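Local structure of putative general stress protein 26 (Jannaschia sp., 2QEA) at residues D11-V16 with P34-D39. The protein is a putative general stress protein of the pyridoxamine 5'-phosphate oxidase-like family, probably an FMN-binding oxidoreductase. Sequence-based numbering, arbitrary orientation.
With CA (calcium ion), chain E; CA (calcium ion), chain D.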
loop_
_atom_site.group_PDB
_atom_site.type_symbol
_atom_site.label_atom_id
_atom_site.label_comp_id
_atom_site.label_asym_id
_atom_site.label_seq_id
_atom_site.Cartn_x
_atom_site.Cartn_y
_atom_site.Cartn_z
ATOM N N ASP A 11 10.408 -10.408 8.726
ATOM C CA ASP A 11 11.654 -9.700 8.997
ATOM C C ASP A 11 11.505 -8.207 8.678
ATOM O O ASP A 11 11.835 -7.369 9.517
ATOM C CB ASP A 11 12.795 -10.321 8.166
ATOM C CG ASP A 11 14.171 -9.846 8.566
ATOM O OD1 ASP A 11 14.340 -9.045 9.506
ATOM O OD2 ASP A 11 15.147 -10.294 7.931
ATOM N N ARG A 12 10.982 -7.890 7.496
ATOM C CA ARG A 12 10.826 -6.495 7.052
ATOM C C ARG A 12 9.548 -5.780 7.500
ATOM O O ARG A 12 9.556 -4.547 7.587
ATOM C CB ARG A 12 10.961 -6.415 5.537
ATOM C CG ARG A 12 12.322 -6.853 5.066
ATOM C CD ARG A 12 12.433 -6.693 3.595
ATOM N NE ARG A 12 13.743 -7.100 3.091
ATOM C CZ ARG A 12 14.083 -7.118 1.803
ATOM N NH1 ARG A 12 13.236 -6.709 0.859
ATOM N NH2 ARG A 12 15.303 -7.527 1.455
ATOM N N LEU A 13 8.479 -6.532 7.791
ATOM C CA LEU A 13 7.183 -5.949 8.209
ATOM C C LEU A 13 7.236 -5.065 9.471
ATOM O O LEU A 13 6.419 -4.155 9.615
ATOM C CB LEU A 13 6.108 -7.044 8.363
ATOM C CG LEU A 13 4.660 -6.645 8.688
ATOM C CD1 LEU A 13 4.119 -5.647 7.681
ATOM C CD2 LEU A 13 3.775 -7.876 8.734
ATOM N N GLU A 14 8.197 -5.331 10.358
ATOM C CA GLU A 14 8.421 -4.535 11.584
ATOM C C GLU A 14 8.683 -3.055 11.319
ATOM O O GLU A 14 8.136 -2.193 12.012
ATOM C CB GLU A 14 9.638 -5.051 12.336
ATOM C CG GLU A 14 9.484 -6.416 12.929
ATOM C CD GLU A 14 10.750 -6.855 13.594
ATOM O OE1 GLU A 14 11.813 -6.857 12.934
ATOM O OE2 GLU A 14 10.706 -7.222 14.787
ATOM N N ASP A 15 9.541 -2.787 10.333
ATOM C CA ASP A 15 9.891 -1.414 9.928
ATOM C C ASP A 15 8.848 -0.718 9.027
ATOM O O ASP A 15 9.025 0.457 8.697
ATOM C CB ASP A 15 11.275 -1.394 9.255
ATOM C CG ASP A 15 12.415 -1.742 10.215
ATOM O OD1 ASP A 15 12.172 -2.360 11.274
ATOM O OD2 ASP A 15 13.572 -1.395 9.894
ATOM N N VAL A 16 7.780 -1.425 8.637
ATOM C CA VAL A 16 6.701 -0.862 7.812
ATOM C C VAL A 16 5.771 -0.070 8.745
ATOM O O VAL A 16 5.103 -0.655 9.600
ATOM C CB VAL A 16 5.921 -1.968 7.051
ATOM C CG1 VAL A 16 4.830 -1.370 6.189
ATOM C CG2 VAL A 16 6.873 -2.793 6.181
ATOM N N PRO A 34 0.607 -1.265 11.382
ATOM C CA PRO A 34 0.864 -2.643 11.821
ATOM C C PRO A 34 1.986 -2.709 12.866
ATOM O O PRO A 34 3.035 -2.078 12.687
ATOM C CB PRO A 34 1.281 -3.349 10.527
ATOM C CG PRO A 34 1.933 -2.286 9.733
ATOM C CD PRO A 34 1.146 -1.038 10.024
ATOM N N GLN A 35 1.737 -3.441 13.950
ATOM C CA GLN A 35 2.700 -3.621 15.030
ATOM C C GLN A 35 3.036 -5.106 15.080
ATOM O O GLN A 35 2.140 -5.931 15.271
ATOM C CB GLN A 35 2.113 -3.155 16.364
ATOM C CG GLN A 35 1.567 -1.719 16.378
ATOM C CD GLN A 35 2.623 -0.659 16.083
ATOM O OE1 GLN A 35 3.734 -0.704 16.611
ATOM N NE2 GLN A 35 2.267 0.312 15.252
ATOM N N THR A 36 4.308 -5.443 14.854
ATOM C CA THR A 36 4.780 -6.834 14.870
ATOM C C THR A 36 6.156 -6.962 15.521
ATOM O O THR A 36 6.829 -5.962 15.798
ATOM C CB THR A 36 4.854 -7.436 13.438
ATOM O OG1 THR A 36 5.827 -6.731 12.655
ATOM C CG2 THR A 36 3.504 -7.371 12.733
ATOM N N ASP A 37 6.534 -8.208 15.785
ATOM C CA ASP A 37 7.837 -8.559 16.347
ATOM C C ASP A 37 8.248 -9.857 15.651
ATOM O O ASP A 37 7.529 -10.852 15.749
ATOM C CB ASP A 37 7.727 -8.735 17.868
ATOM C CG ASP A 37 9.085 -8.758 18.576
ATOM O OD1 ASP A 37 10.116 -9.138 17.976
ATOM O OD2 ASP A 37 9.111 -8.395 19.772
ATOM N N ASP A 38 9.393 -9.841 14.956
ATOM C CA ASP A 38 9.880 -11.034 14.220
ATOM C C ASP A 38 10.388 -12.186 15.114
ATOM O O ASP A 38 10.704 -13.256 14.599
ATOM C CB ASP A 38 10.855 -10.688 13.064
ATOM C CG ASP A 38 12.139 -9.999 13.513
ATOM O OD1 ASP A 38 12.352 -9.751 14.722
ATOM O OD2 ASP A 38 12.939 -9.667 12.614
ATOM N N ASP A 39 10.504 -11.946 16.427
ATOM C CA ASP A 39 10.777 -13.008 17.409
ATOM C C ASP A 39 9.528 -13.891 17.570
ATOM O O ASP A 39 9.656 -15.098 17.765
ATOM C CB ASP A 39 11.185 -12.432 18.776
ATOM C CG ASP A 39 12.524 -11.694 18.743
ATOM O OD1 ASP A 39 13.077 -11.449 17.644
ATOM O OD2 ASP A 39 13.024 -11.353 19.837
HETATM CA CA CA E . 13.463 -7.457 11.275
HETATM CA CA CA D . 13.235 -7.218 15.534
HETATM O O HOH W 1 4.917 -4.170 11.876
HETATM O O HOH W 2 6.275 -3.091 14.012
HETATM O O HOH W 3 13.974 -4.821 11.359
#
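Two calcium ions are bridged by a pair of carboxylates, Glu14 and Asp38, each of which gives one oxygen to each ion. Glu14 OE1 binds the chain E calcium at 2.4 Å and OE2 the chain D calcium; Asp38 OD2 and OD1 divide in the same order. The two side chains cross at about a right angle with their carboxylate planes 43° apart, and like-charged oxygens come as close as 3.0 Å between Glu14 OE1 and Asp38 OD2, a spacing consistent with both oxygens binding the chain E calcium. Asp11 chelates the chain E ion with backbone O and carboxylate OD1, the latter at 2.5 Å from the ion; CG anti to the backbone N (chi1 -169°) swings OD1 to the same ion as the residue's own O. Water 3, which donates to Asp15 OD1, is a further ligand. Glu14, extended beyond CG, reaches the loop 34-39 and takes a nearly straight hydrogen bond from Asp38 N to OE2 (2.9 Å, 170° at the hydrogen), approached from above the carboxylate plane. Asp37 OD1 accepts from Asp39 N in an Asx turn, which shapes the loop beside this site. Further along, Thr36 OG1 lies 3.6 Å from Glu14 CA, and its CG2 meets Leu13 CD2 at 4.0 Å, beside Ile44 of strand 44-49. Water 1 links Leu13 O to Thr36 OG1, while water 2 joins Glu14 O to Thr36 N. Pro34 CG packs 3.6 Å from Val16 O, where the type I turn Leu13-Val16 meets the loop following strand 30-32. An alanine in place of Glu14 would probably weaken both calcium sites and loosen the loop, since one ligand to each ion and the acceptor for Asp38 N would go. With three acidic side chains converging, the two calcium ions are likely to offset their mutual repulsion, favour the ionised forms and so hold segments 11-16 and 34-39 together.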